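Local coordinates for KmHsv2 (Kluyveromyces marxianus, PDB 3VU4), which probably binds phosphoinositides as a beta-propeller protein of the PROPPIN family, related to the autophagy protein Atg18 and linked to protein transport, at residues A[119-124]-A[137-142]; A[150-155]-A[162-167]; A[249-254]-A[270-275]; A[266-271]-A[293-298]. One frame throughout, in Å; residues are numbered along the deposited sequence.

Contact 1. Residues A[119-124]-A[137-142]; sequences DVISVF and IRFGGV
Packing is tightest where Ile121 meets Phe139. CG1 of Ile121 lies over one face of the phenyl ring, a CH-pi contact 3.8 Å from the Phe139 centroid and 16° off the normal, with CD1 on the same face. Gly141 N sits above the opposite face. Phe139 puts CG between its own N and carbonyl carbon (chi1 76°), which turns the ring across toward strand 120-125, where its edge meets the backbone of Asp119 and Val120. Tyr152 of the next sheet touches Ile121, Ile137 and Phe139. An alanine in place of Phe139 would remove the surface on which Ile121 and Tyr152 rest, and probably loosen this buried side. Ile121 N bonds to Ile137 O at 2.7 Å and Ile137 N to Ile121 O at 3.0 Å. Phe139 N bonds to Asp119 O at 3.2 Å from above the carbonyl plane. The other face is looser. Arg138, exposed and bent at chi2 and chi3, passes CD 3.6 Å from CG2 of Val120 and makes a salt bridge, NH1 to Asp119 OD2 at 3.3 Å, whose hydrogen bond is weak and bent; Asp119 OD1 lies over one guanidinium face, the two planes 45° apart. With Ile121, Ile137 and Phe139 on one side and Val120 and the charged Arg138 on the other, strands 120-125 and 137-139 form an antiparallel hairpin, the last two strands of a blade in a seven-bladed beta-propeller.

Contact 2. Residues A[150-155]-A[162-167]; sequences LVYSNE and HITKLQ
Strands 149-154 and 161-165 form an antiparallel hairpin, the middle two strands of a propeller blade. His162 pairs with Tyr152, its N bonding to Tyr152 O at 2.9 Å. Its CB, not its ring, sits over the face of the tyrosine, 3.8 Å from the Tyr152 centroid; the imidazole is slid off to one side, the planes at 17°. At the far end of the imidazole, NE2 accepts from ND2 of Asn154 at 2.9 Å, so NE2 is likely to be unprotonated. OD1 of Asn154 takes the backbone N of Phe156 and of Asn157, which fixes the turn of the amide. An alanine in place of His162 would keep CB over the tyrosine but lose the acceptor for Asn154, and probably leave the amide and the loop beyond it less firmly held. Ile163 points to the other face, its CG1 4.0 Å from CG2 of Val151; both residues are buried, and Ile163 also touches Val189 and Ile191. Thr164 is back on the side of Tyr152, its CG2 at that ring's edge and 3.7 Å from CB of Leu150. Its backbone closes the pairing: Leu150 N meets Thr164 O at 2.8 Å, nearly along the C=O axis.

Contact 3. Residues A[249-254]-A[270-275]; sequences STDGSK and FNDQDN
Ser253 is the hub of the polar contact. Its hydroxyl, anti to its own backbone N (chi1 164°), donates to Phe270 O at 2.8 Å, nearly along the C=O axis, while Lys254 NZ donates to the same Ser253 OG at 3.1 Å. Its loop contains a type I beta turn, Ser249 to Gly252, just before Ser253, and joins the first two strands of a propeller blade; the partner loop leaves the third. An Asx turn braces the first loop: Ser253 N bonds to Asp251 OD1 at 2.8 Å, meeting it from above the carboxylate plane. Separately, Ser249 OG accepts from Lys254 N at 2.8 Å, so side chains hold both of the last two amides of 249-254. Further out, the carboxylates of Asp251 and Asp272 point at each other with Glu316 also near, a cluster of like charges that may raise the proton affinity of one of them. Lys254, bent at chi4, brings its ammonium near Asp272 in a long salt bridge. Water 1, 2.7 Å from Ser249 OG, donates to Asp272 OD2 at 3.0 Å and takes a weak bond from Lys254 NZ. Packing lies on the side of Phe270. Its phenyl ring takes Ser253 CA over one face, 3.9 Å from the centroid. At the ring's edge, Asp251 O comes to 3.6 Å from CZ of Phe270.

Contact 4. Residues A[266-271]-A[293-298]; sequences VFEIFN and WSLCNF
Val266 O takes the straightest bond, from Leu295 N at 2.6 Å, with the donor almost on the C=O line (178°). The N of Val266 reaches Cys296 O only weakly, at 3.4 Å, so the pairing is loose at this end. On the side-chain face the sulfur of Cys296, set between its backbone N and carbonyl carbon, comes to 4.0 Å from CB of Val266. The CB of Phe267 starts off away from the partner, but the ring returns; CE1 lies 3.4 Å from Ser294 N and also touches CB of Ser294. The same ring meets that of Phe234, which opens the Phe-Arg-Arg-Gly sequence associated with phosphoinositide binding in this family. At Glu268 direct backbone pairing gives way to water 2, which accepts from Glu268 N at 3.0 Å and donates to Trp293 O at 2.8 Å. The extended Glu268 chain rests its CB 3.8 Å from CD2 of Leu295, and OE2 is held by Gln290 NE2. Trp293, exposed, touches Arg235 and lies near a bound sulfate, probably from the crystallisation liquor. Strand 263-268 has 296-299 as its outer neighbour and 254-259 as its inner one, while strand 342-352 of another blade packs against Val266 and Cys296 through Ile345 and against Leu295 through Trp343.

Contact 1 ends one blade and, past the corner at Gly140 and Gly141, its Val142 enters the blade of contact 2, pairing there with Ser153; Tyr152 packs on Ile137. Contacts 3 and 4 share one blade and Phe270 and Asn271; Ser253 O also lies 2.8 Å from Ile269 N. The two pairs are well separated, contact 1 with its centre about 32 Å from that of contact 4. All four are partly buried. Contacts 1 and 2 are regular strand pairing with an apolar interior, contact 4 is a loose pairing supplemented by a bridging water at the blade's outer edge, and contact 3 joins loops through the Ser253 hydroxyl, a cluster of charges and the Phe270 ring.

Contact 1. Residues A[119-124]-A[137-142]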
loop_
_atom_site.group_PDB
_atom_site.type_symbol
_atom_site.label_atom_id
_atom_site.label_comp_id
_atom_site.label_asym_id
_atom_site.label_seq_id
_atom_site.Cartn_x
_atom_site.Cartn_y
_atom_site.Cartn_z
ATOM N N ASP A 119 -18.296 -6.357 8.539
ATOM C CA ASP A 119 -18.541 -5.156 7.754
ATOM C C ASP A 119 -18.519 -3.917 8.636
ATOM O O ASP A 119 -19.282 -2.972 8.432
ATOM C CB ASP A 119 -19.871 -5.265 7.002
ATOM C CG ASP A 119 -21.055 -5.376 7.925
ATOM O OD1 ASP A 119 -20.848 -5.480 9.156
ATOM O OD2 ASP A 119 -22.195 -5.363 7.411
ATOM N N VAL A 120 -17.605 -3.923 9.601
ATOM C CA VAL A 120 -17.457 -2.821 10.536
ATOM C C VAL A 120 -16.003 -2.345 10.647
ATOM O O VAL A 120 -15.066 -3.133 10.515
ATOM C CB VAL A 120 -17.928 -3.255 11.947
ATOM C CG1 VAL A 120 -17.744 -2.119 12.941
ATOM C CG2 VAL A 120 -19.379 -3.704 11.893
ATOM N N ILE A 121 -15.820 -1.050 10.879
ATOM C CA ILE A 121 -14.488 -0.503 11.081
ATOM C C ILE A 121 -14.529 0.148 12.456
ATOM O O ILE A 121 -15.413 0.961 12.729
ATOM C CB ILE A 121 -14.118 0.581 10.048
ATOM C CG1 ILE A 121 -14.127 -0.003 8.635
ATOM C CG2 ILE A 121 -12.739 1.144 10.372
ATOM C CD1 ILE A 121 -13.749 0.987 7.558
ATOM N N SER A 122 -13.595 -0.218 13.328
ATOM C CA SER A 122 -13.545 0.358 14.673
ATOM C C SER A 122 -12.231 1.074 14.913
ATOM O O SER A 122 -11.160 0.569 14.584
ATOM C CB SER A 122 -13.731 -0.722 15.747
ATOM O OG SER A 122 -15.072 -1.177 15.799
ATOM N N VAL A 123 -12.310 2.261 15.488
ATOM C CA VAL A 123 -11.099 3.004 15.762
ATOM C C VAL A 123 -10.920 3.087 17.269
ATOM O O VAL A 123 -11.752 3.656 17.968
ATOM C CB VAL A 123 -11.164 4.434 15.171
ATOM C CG1 VAL A 123 -9.785 5.063 15.193
ATOM C CG2 VAL A 123 -11.702 4.392 13.748
ATOM N N PHE A 124 -9.849 2.488 17.770
ATOM C CA PHE A 124 -9.555 2.530 19.192
ATOM C C PHE A 124 -8.439 3.555 19.384
ATOM O O PHE A 124 -7.847 4.022 18.411
ATOM C CB PHE A 124 -9.098 1.157 19.695
ATOM C CG PHE A 124 -10.138 0.084 19.559
ATOM C CD1 PHE A 124 -10.468 -0.432 18.310
ATOM C CD2 PHE A 124 -10.805 -0.398 20.679
ATOM C CE1 PHE A 124 -11.451 -1.416 18.180
ATOM C CE2 PHE A 124 -11.791 -1.383 20.557
ATOM C CZ PHE A 124 -12.113 -1.889 19.308
ATOM N N ILE A 137 -18.104 2.234 12.224
ATOM C CA ILE A 137 -18.502 2.556 10.861
ATOM C C ILE A 137 -18.778 1.273 10.073
ATOM O O ILE A 137 -18.152 0.235 10.306
ATOM C CB ILE A 137 -17.382 3.367 10.175
ATOM C CG1 ILE A 137 -17.240 4.716 10.880
ATOM C CG2 ILE A 137 -17.671 3.548 8.693
ATOM C CD1 ILE A 137 -15.962 5.467 10.556
ATOM N N ARG A 138 -19.732 1.341 9.154
ATOM C CA ARG A 138 -20.074 0.195 8.322
ATOM C C ARG A 138 -19.522 0.429 6.918
ATOM O O ARG A 138 -19.806 1.449 6.291
ATOM C CB ARG A 138 -21.594 0.018 8.276
ATOM C CG ARG A 138 -22.199 -0.289 9.638
ATOM C CD ARG A 138 -21.819 -1.691 10.117
ATOM N NE ARG A 138 -22.712 -2.701 9.557
ATOM C CZ ARG A 138 -23.592 -3.394 10.273
ATOM N NH1 ARG A 138 -24.374 -4.287 9.676
ATOM N NH2 ARG A 138 -23.676 -3.205 11.587
ATOM N N PHE A 139 -18.720 -0.509 6.431
ATOM C CA PHE A 139 -18.137 -0.373 5.108
ATOM C C PHE A 139 -18.409 -1.623 4.263
ATOM O O PHE A 139 -18.973 -2.595 4.758
ATOM C CB PHE A 139 -16.634 -0.105 5.243
ATOM C CG PHE A 139 -15.821 -1.317 5.591
ATOM C CD1 PHE A 139 -16.236 -2.192 6.594
ATOM C CD2 PHE A 139 -14.630 -1.578 4.919
ATOM C CE1 PHE A 139 -15.473 -3.313 6.921
ATOM C CE2 PHE A 139 -13.855 -2.702 5.239
ATOM C CZ PHE A 139 -14.278 -3.568 6.241
ATOM N N GLY A 140 -18.007 -1.594 2.993
ATOM C CA GLY A 140 -18.253 -2.723 2.114
ATOM C C GLY A 140 -17.069 -3.611 1.786
ATOM O O GLY A 140 -17.060 -4.246 0.741
ATOM N N GLY A 141 -16.065 -3.658 2.654
ATOM C CA GLY A 141 -14.922 -4.512 2.386
ATOM C C GLY A 141 -13.583 -3.841 2.125
ATOM O O GLY A 141 -12.532 -4.429 2.382
ATOM N N VAL A 142 -13.606 -2.616 1.616
ATOM C CA VAL A 142 -12.366 -1.904 1.329
ATOM C C VAL A 142 -12.133 -0.715 2.255
ATOM O O VAL A 142 -13.031 0.088 2.495
ATOM C CB VAL A 142 -12.364 -1.379 -0.118
ATOM C CG1 VAL A 142 -11.037 -0.712 -0.427
ATOM C CG2 VAL A 142 -12.647 -2.521 -1.086
#

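Contact 2. Residues A[150-155]-A[162-167]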
loop_
_atom_site.group_PDB
_atom_site.type_symbol
_atom_site.label_atom_id
_atom_site.label_comp_id
_atom_site.label_asym_id
_atom_site.label_seq_id
_atom_site.Cartn_x
_atom_site.Cartn_y
_atom_site.Cartn_z
ATOM N N LEU A 150 -9.130 8.452 6.688
ATOM C CA LEU A 150 -9.744 7.136 6.541
ATOM C C LEU A 150 -10.590 7.082 5.272
ATOM O O LEU A 150 -11.457 7.938 5.056
ATOM C CB LEU A 150 -10.637 6.816 7.744
ATOM C CG LEU A 150 -11.238 5.405 7.829
ATOM C CD1 LEU A 150 -10.146 4.405 8.242
ATOM C CD2 LEU A 150 -12.385 5.380 8.854
ATOM N N VAL A 151 -10.323 6.085 4.432
ATOM C CA VAL A 151 -11.072 5.896 3.193
ATOM C C VAL A 151 -11.687 4.510 3.261
ATOM O O VAL A 151 -10.987 3.531 3.512
ATOM C CB VAL A 151 -10.158 5.963 1.943
ATOM C CG1 VAL A 151 -10.989 5.771 0.686
ATOM C CG2 VAL A 151 -9.432 7.297 1.891
ATOM N N TYR A 152 -12.995 4.418 3.059
ATOM C CA TYR A 152 -13.653 3.122 3.106
ATOM C C TYR A 152 -14.775 2.962 2.092
ATOM O O TYR A 152 -15.437 3.916 1.707
ATOM C CB TYR A 152 -14.183 2.825 4.515
ATOM C CG TYR A 152 -15.199 3.810 5.039
ATOM C CD1 TYR A 152 -14.800 4.970 5.706
ATOM C CD2 TYR A 152 -16.563 3.585 4.863
ATOM C CE1 TYR A 152 -15.737 5.877 6.183
ATOM C CE2 TYR A 152 -17.507 4.483 5.338
ATOM C CZ TYR A 152 -17.090 5.628 5.995
ATOM O OH TYR A 152 -18.027 6.530 6.443
ATOM N N SER A 153 -14.955 1.726 1.660
ATOM C CA SER A 153 -15.969 1.328 0.692
ATOM C C SER A 153 -17.365 1.512 1.310
ATOM O O SER A 153 -17.560 1.238 2.499
ATOM C CB SER A 153 -15.736 -0.157 0.356
ATOM O OG SER A 153 -16.393 -0.565 -0.823
ATOM N N ASN A 154 -18.334 1.983 0.527
ATOM C CA ASN A 154 -19.683 2.131 1.069
ATOM C C ASN A 154 -20.273 0.731 1.218
ATOM O O ASN A 154 -19.991 -0.155 0.413
ATOM C CB ASN A 154 -20.576 2.978 0.161
ATOM C CG ASN A 154 -22.021 3.050 0.670
ATOM O OD1 ASN A 154 -22.918 2.349 0.175
ATOM N ND2 ASN A 154 -22.245 3.889 1.677
ATOM N N GLU A 155 -21.096 0.536 2.240
ATOM C CA GLU A 155 -21.693 -0.769 2.500
ATOM C C GLU A 155 -22.675 -1.288 1.452
ATOM O O GLU A 155 -22.762 -2.498 1.242
ATOM C CB GLU A 155 -22.359 -0.737 3.867
ATOM C CG GLU A 155 -23.184 -1.952 4.215
ATOM C CD GLU A 155 -23.913 -1.763 5.525
ATOM O OE1 GLU A 155 -24.477 -0.663 5.723
ATOM O OE2 GLU A 155 -23.924 -2.703 6.349
ATOM N N HIS A 162 -15.907 6.648 0.889
ATOM C CA HIS A 162 -16.113 7.758 1.807
ATOM C C HIS A 162 -14.744 8.114 2.380
ATOM O O HIS A 162 -13.991 7.230 2.781
ATOM C CB HIS A 162 -17.043 7.330 2.952
ATOM C CG HIS A 162 -18.421 6.949 2.508
ATOM N ND1 HIS A 162 -19.479 7.834 2.515
ATOM C CD2 HIS A 162 -18.909 5.786 2.012
ATOM C CE1 HIS A 162 -20.557 7.233 2.042
ATOM N NE2 HIS A 162 -20.239 5.989 1.729
ATOM N N ILE A 163 -14.418 9.404 2.403
ATOM C CA ILE A 163 -13.141 9.860 2.947
ATOM C C ILE A 163 -13.443 10.673 4.201
ATOM O O ILE A 163 -14.252 11.601 4.168
ATOM C CB ILE A 163 -12.381 10.767 1.946
ATOM C CG1 ILE A 163 -12.137 10.012 0.641
ATOM C CG2 ILE A 163 -11.056 11.239 2.564
ATOM C CD1 ILE A 163 -11.505 10.865 -0.438
ATOM N N THR A 164 -12.805 10.330 5.308
ATOM C CA THR A 164 -13.058 11.069 6.534
ATOM C C THR A 164 -11.790 11.329 7.321
ATOM O O THR A 164 -10.902 10.482 7.380
ATOM C CB THR A 164 -14.090 10.333 7.433
ATOM O OG1 THR A 164 -14.271 11.071 8.645
ATOM C CG2 THR A 164 -13.621 8.934 7.773
ATOM N N LYS A 165 -11.706 12.512 7.917
ATOM C CA LYS A 165 -10.537 12.888 8.702
ATOM C C LYS A 165 -10.677 12.359 10.120
ATOM O O LYS A 165 -11.770 12.330 10.677
ATOM C CB LYS A 165 -10.393 14.410 8.742
ATOM C CG LYS A 165 -10.430 15.082 7.375
ATOM C CD LYS A 165 -10.425 16.603 7.514
ATOM C CE LYS A 165 -10.582 17.301 6.164
ATOM N NZ LYS A 165 -10.715 18.781 6.324
ATOM N N LEU A 166 -9.569 11.930 10.702
ATOM C CA LEU A 166 -9.605 11.420 12.060
ATOM C C LEU A 166 -8.806 12.347 12.962
ATOM O O LEU A 166 -7.575 12.271 13.030
ATOM C CB LEU A 166 -9.031 10.006 12.114
ATOM C CG LEU A 166 -9.979 8.941 12.665
ATOM C CD1 LEU A 166 -11.260 8.925 11.855
ATOM C CD2 LEU A 166 -9.303 7.588 12.617
ATOM N N GLN A 167 -9.522 13.239 13.639
ATOM C CA GLN A 167 -8.911 14.195 14.554
ATOM C C GLN A 167 -8.956 13.644 15.983
ATOM O O GLN A 167 -7.989 13.767 16.743
ATOM C CB GLN A 167 -9.646 15.545 14.473
ATOM C CG GLN A 167 -10.943 15.533 13.643
ATOM C CD GLN A 167 -12.096 14.794 14.323
ATOM O OE1 GLN A 167 -12.578 15.205 15.380
ATOM N NE2 GLN A 167 -12.542 13.700 13.712
#

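Contact 3. Residues A[249-254]-A[270-275]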
loop_
_atom_site.group_PDB
_atom_site.type_symbol
_atom_site.label_atom_id
_atom_site.label_comp_id
_atom_site.label_asym_id
_atom_site.label_seq_id
_atom_site.Cartn_x
_atom_site.Cartn_y
_atom_site.Cartn_z
ATOM N N SER A 249 4.707 6.898 -5.719
ATOM C CA SER A 249 6.112 7.261 -5.523
ATOM C C SER A 249 6.132 8.301 -4.398
ATOM O O SER A 249 5.124 8.947 -4.123
ATOM C CB SER A 249 6.728 7.817 -6.811
ATOM O OG SER A 249 6.023 8.950 -7.284
ATOM N N THR A 250 7.275 8.456 -3.746
ATOM C CA THR A 250 7.386 9.369 -2.609
ATOM C C THR A 250 6.931 10.821 -2.790
ATOM O O THR A 250 6.425 11.422 -1.844
ATOM C CB THR A 250 8.810 9.330 -2.030
ATOM O OG1 THR A 250 9.761 9.641 -3.053
ATOM C CG2 THR A 250 9.105 7.941 -1.487
ATOM N N ASP A 251 7.088 11.388 -3.983
ATOM C CA ASP A 251 6.640 12.766 -4.216
ATOM C C ASP A 251 5.214 12.822 -4.791
ATOM O O ASP A 251 4.695 13.905 -5.084
ATOM C CB ASP A 251 7.599 13.492 -5.164
ATOM C CG ASP A 251 7.700 12.818 -6.521
ATOM O OD1 ASP A 251 6.898 11.899 -6.813
ATOM O OD2 ASP A 251 8.584 13.211 -7.302
ATOM N N GLY A 252 4.591 11.656 -4.955
ATOM C CA GLY A 252 3.236 11.594 -5.481
ATOM C C GLY A 252 3.136 11.729 -6.991
ATOM O O GLY A 252 2.041 11.874 -7.542
ATOM N N SER A 253 4.282 11.672 -7.658
ATOM C CA SER A 253 4.364 11.804 -9.112
ATOM C C SER A 253 3.973 10.574 -9.940
ATOM O O SER A 253 3.339 10.696 -10.982
ATOM C CB SER A 253 5.787 12.214 -9.505
ATOM O OG SER A 253 5.997 12.002 -10.895
ATOM N N LYS A 254 4.383 9.391 -9.505
ATOM C CA LYS A 254 4.068 8.183 -10.250
ATOM C C LYS A 254 3.319 7.150 -9.441
ATOM O O LYS A 254 3.420 7.082 -8.217
ATOM C CB LYS A 254 5.343 7.571 -10.819
ATOM C CG LYS A 254 5.955 8.426 -11.896
ATOM C CD LYS A 254 7.346 7.976 -12.243
ATOM C CE LYS A 254 8.056 9.050 -13.064
ATOM N NZ LYS A 254 8.166 10.336 -12.302
ATOM N N PHE A 270 1.927 13.524 -12.420
ATOM C CA PHE A 270 2.477 14.811 -12.832
ATOM C C PHE A 270 3.950 14.605 -13.151
ATOM O O PHE A 270 4.597 13.740 -12.553
ATOM C CB PHE A 270 2.261 15.891 -11.755
ATOM C CG PHE A 270 3.125 15.750 -10.527
ATOM C CD1 PHE A 270 4.460 16.151 -10.545
ATOM C CD2 PHE A 270 2.580 15.281 -9.326
ATOM C CE1 PHE A 270 5.246 16.096 -9.388
ATOM C CE2 PHE A 270 3.353 15.222 -8.164
ATOM C CZ PHE A 270 4.693 15.632 -8.198
ATOM N N ASN A 271 4.474 15.367 -14.111
ATOM C CA ASN A 271 5.867 15.209 -14.488
ATOM C C ASN A 271 6.814 15.657 -13.379
ATOM O O ASN A 271 6.749 16.773 -12.881
ATOM C CB ASN A 271 6.180 15.932 -15.785
ATOM C CG ASN A 271 7.530 15.542 -16.332
ATOM O OD1 ASN A 271 8.552 15.799 -15.701
ATOM N ND2 ASN A 271 7.546 14.897 -17.499
ATOM N N ASP A 272 7.693 14.728 -13.027
ATOM C CA ASP A 272 8.672 14.827 -11.954
ATOM C C ASP A 272 10.008 15.499 -12.268
ATOM O O ASP A 272 10.601 16.151 -11.422
ATOM C CB ASP A 272 8.957 13.400 -11.479
ATOM C CG ASP A 272 8.952 13.286 -10.006
ATOM O OD1 ASP A 272 8.422 14.213 -9.368
ATOM O OD2 ASP A 272 9.458 12.280 -9.479
ATOM N N GLN A 273 10.479 15.292 -13.489
ATOM C CA GLN A 273 11.763 15.782 -13.953
ATOM C C GLN A 273 11.900 17.286 -14.209
ATOM O O GLN A 273 10.925 18.042 -14.171
ATOM C CB GLN A 273 12.111 15.036 -15.243
ATOM C CG GLN A 273 11.704 13.565 -15.238
ATOM C CD GLN A 273 12.614 12.713 -14.372
ATOM O OE1 GLN A 273 13.649 12.219 -14.831
ATOM N NE2 GLN A 273 12.240 12.548 -13.104
ATOM N N ASP A 274 13.144 17.694 -14.454
ATOM C CA ASP A 274 13.481 19.072 -14.804
ATOM C C ASP A 274 13.737 18.888 -16.292
ATOM O O ASP A 274 14.809 18.438 -16.699
ATOM C CB ASP A 274 14.761 19.522 -14.106
ATOM C CG ASP A 274 15.133 20.942 -14.453
ATOM O OD1 ASP A 274 14.300 21.849 -14.226
ATOM O OD2 ASP A 274 16.256 21.155 -14.959
ATOM N N ASN A 275 12.741 19.225 -17.100
ATOM C CA ASN A 275 12.830 18.994 -18.530
ATOM C C ASN A 275 13.267 20.136 -19.417
ATOM O O ASN A 275 13.268 21.301 -19.022
ATOM C CB ASN A 275 11.484 18.475 -19.016
ATOM C CG ASN A 275 10.940 17.384 -18.131
ATOM O OD1 ASN A 275 11.494 16.286 -18.070
ATOM N ND2 ASN A 275 9.856 17.683 -17.421
HETATM O O HOH W 1 7.979 9.678 -9.060
#

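Contact 4. Residues A[266-271]-A[293-298]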
loop_
_atom_site.group_PDB
_atom_site.type_symbol
_atom_site.label_atom_id
_atom_site.label_comp_id
_atom_site.label_asym_id
_atom_site.label_seq_id
_atom_site.Cartn_x
_atom_site.Cartn_y
_atom_site.Cartn_z
ATOM N N VAL A 266 3.747 1.656 -14.667
ATOM C CA VAL A 266 3.895 2.931 -13.993
ATOM C C VAL A 266 3.052 3.966 -14.711
ATOM O O VAL A 266 3.128 4.093 -15.931
ATOM C CB VAL A 266 5.356 3.402 -13.986
ATOM C CG1 VAL A 266 5.437 4.821 -13.437
ATOM C CG2 VAL A 266 6.204 2.449 -13.149
ATOM N N PHE A 267 2.225 4.677 -13.950
ATOM C CA PHE A 267 1.371 5.729 -14.499
ATOM C C PHE A 267 1.875 7.058 -13.948
ATOM O O PHE A 267 2.372 7.131 -12.815
ATOM C CB PHE A 267 -0.087 5.495 -14.101
ATOM C CG PHE A 267 -0.668 4.245 -14.677
ATOM C CD1 PHE A 267 -1.192 4.237 -15.958
ATOM C CD2 PHE A 267 -0.660 3.057 -13.947
ATOM C CE1 PHE A 267 -1.707 3.057 -16.514
ATOM C CE2 PHE A 267 -1.166 1.885 -14.489
ATOM C CZ PHE A 267 -1.692 1.882 -15.773
ATOM N N GLU A 268 1.747 8.111 -14.741
ATOM C CA GLU A 268 2.237 9.415 -14.318
ATOM C C GLU A 268 1.146 10.407 -13.932
ATOM O O GLU A 268 0.312 10.768 -14.764
ATOM C CB GLU A 268 3.112 9.995 -15.436
ATOM C CG GLU A 268 3.551 11.445 -15.241
ATOM C CD GLU A 268 4.418 11.936 -16.390
ATOM O OE1 GLU A 268 5.633 11.642 -16.393
ATOM O OE2 GLU A 268 3.878 12.599 -17.303
ATOM N N ILE A 269 1.154 10.844 -12.671
ATOM C CA ILE A 269 0.181 11.830 -12.188
ATOM C C ILE A 269 0.641 13.250 -12.584
ATOM O O ILE A 269 -0.160 14.086 -13.021
ATOM C CB ILE A 269 -0.012 11.728 -10.653
ATOM C CG1 ILE A 269 -0.949 10.556 -10.323
ATOM C CG2 ILE A 269 -0.594 13.024 -10.100
ATOM C CD1 ILE A 269 -0.347 9.181 -10.547
ATOM N N PHE A 270 1.927 13.524 -12.420
ATOM C CA PHE A 270 2.477 14.811 -12.832
ATOM C C PHE A 270 3.950 14.605 -13.151
ATOM O O PHE A 270 4.597 13.740 -12.553
ATOM C CB PHE A 270 2.261 15.891 -11.755
ATOM C CG PHE A 270 3.125 15.750 -10.527
ATOM C CD1 PHE A 270 4.460 16.151 -10.545
ATOM C CD2 PHE A 270 2.580 15.281 -9.326
ATOM C CE1 PHE A 270 5.246 16.096 -9.388
ATOM C CE2 PHE A 270 3.353 15.222 -8.164
ATOM C CZ PHE A 270 4.693 15.632 -8.198
ATOM N N ASN A 271 4.474 15.367 -14.111
ATOM C CA ASN A 271 5.867 15.209 -14.488
ATOM C C ASN A 271 6.814 15.657 -13.379
ATOM O O ASN A 271 6.749 16.773 -12.881
ATOM C CB ASN A 271 6.180 15.932 -15.785
ATOM C CG ASN A 271 7.530 15.542 -16.332
ATOM O OD1 ASN A 271 8.552 15.799 -15.701
ATOM N ND2 ASN A 271 7.546 14.897 -17.499
ATOM N N TRP A 293 -2.204 6.161 -20.665
ATOM C CA TRP A 293 -1.711 4.795 -20.485
ATOM C C TRP A 293 -0.404 4.727 -19.685
ATOM O O TRP A 293 0.209 5.747 -19.368
ATOM C CB TRP A 293 -1.478 4.130 -21.850
ATOM C CG TRP A 293 -2.681 4.140 -22.746
ATOM C CD1 TRP A 293 -3.760 3.304 -22.684
ATOM C CD2 TRP A 293 -2.949 5.059 -23.818
ATOM N NE1 TRP A 293 -4.681 3.645 -23.646
ATOM C CE2 TRP A 293 -4.210 4.715 -24.357
ATOM C CE3 TRP A 293 -2.248 6.138 -24.374
ATOM C CZ2 TRP A 293 -4.786 5.415 -25.427
ATOM C CZ3 TRP A 293 -2.824 6.835 -25.439
ATOM C CH2 TRP A 293 -4.082 6.465 -25.952
ATOM N N SER A 294 0.003 3.502 -19.373
ATOM C CA SER A 294 1.231 3.235 -18.638
ATOM C C SER A 294 2.479 3.816 -19.331
ATOM O O SER A 294 2.601 3.771 -20.554
ATOM C CB SER A 294 1.399 1.724 -18.489
ATOM O OG SER A 294 2.648 1.399 -17.899
ATOM N N LEU A 295 3.402 4.348 -18.539
ATOM C CA LEU A 295 4.645 4.908 -19.066
ATOM C C LEU A 295 5.561 3.787 -19.534
ATOM O O LEU A 295 6.270 3.919 -20.526
ATOM C CB LEU A 295 5.364 5.702 -17.981
ATOM C CG LEU A 295 5.409 7.216 -18.149
ATOM C CD1 LEU A 295 4.043 7.743 -18.564
ATOM C CD2 LEU A 295 5.881 7.836 -16.834
ATOM N N CYS A 296 5.545 2.684 -18.797
ATOM C CA CYS A 296 6.373 1.534 -19.117
ATOM C C CYS A 296 5.772 0.283 -18.507
ATOM O O CYS A 296 5.126 0.343 -17.464
ATOM C CB CYS A 296 7.795 1.750 -18.589
ATOM S SG CYS A 296 7.884 2.316 -16.873
ATOM N N ASN A 297 5.992 -0.850 -19.169
ATOM C CA ASN A 297 5.469 -2.131 -18.717
ATOM C C ASN A 297 6.600 -3.133 -18.610
ATOM O O ASN A 297 7.137 -3.592 -19.616
ATOM C CB ASN A 297 4.421 -2.633 -19.705
ATOM C CG ASN A 297 3.375 -1.577 -20.022
ATOM O OD1 ASN A 297 2.746 -1.019 -19.118
ATOM N ND2 ASN A 297 3.184 -1.294 -21.310
ATOM N N PHE A 298 6.948 -3.485 -17.382
ATOM C CA PHE A 298 8.036 -4.414 -17.132
ATOM C C PHE A 298 7.520 -5.784 -16.694
ATOM O O PHE A 298 6.699 -5.888 -15.793
ATOM C CB PHE A 298 8.927 -3.819 -16.048
ATOM C CG PHE A 298 10.164 -4.606 -15.770
ATOM C CD1 PHE A 298 11.336 -4.352 -16.473
ATOM C CD2 PHE A 298 10.178 -5.568 -14.762
ATOM C CE1 PHE A 298 12.500 -5.037 -16.166
ATOM C CE2 PHE A 298 11.342 -6.262 -14.448
ATOM C CZ PHE A 298 12.501 -5.999 -15.144
HETATM O O HOH W 2 0.519 7.658 -17.398
#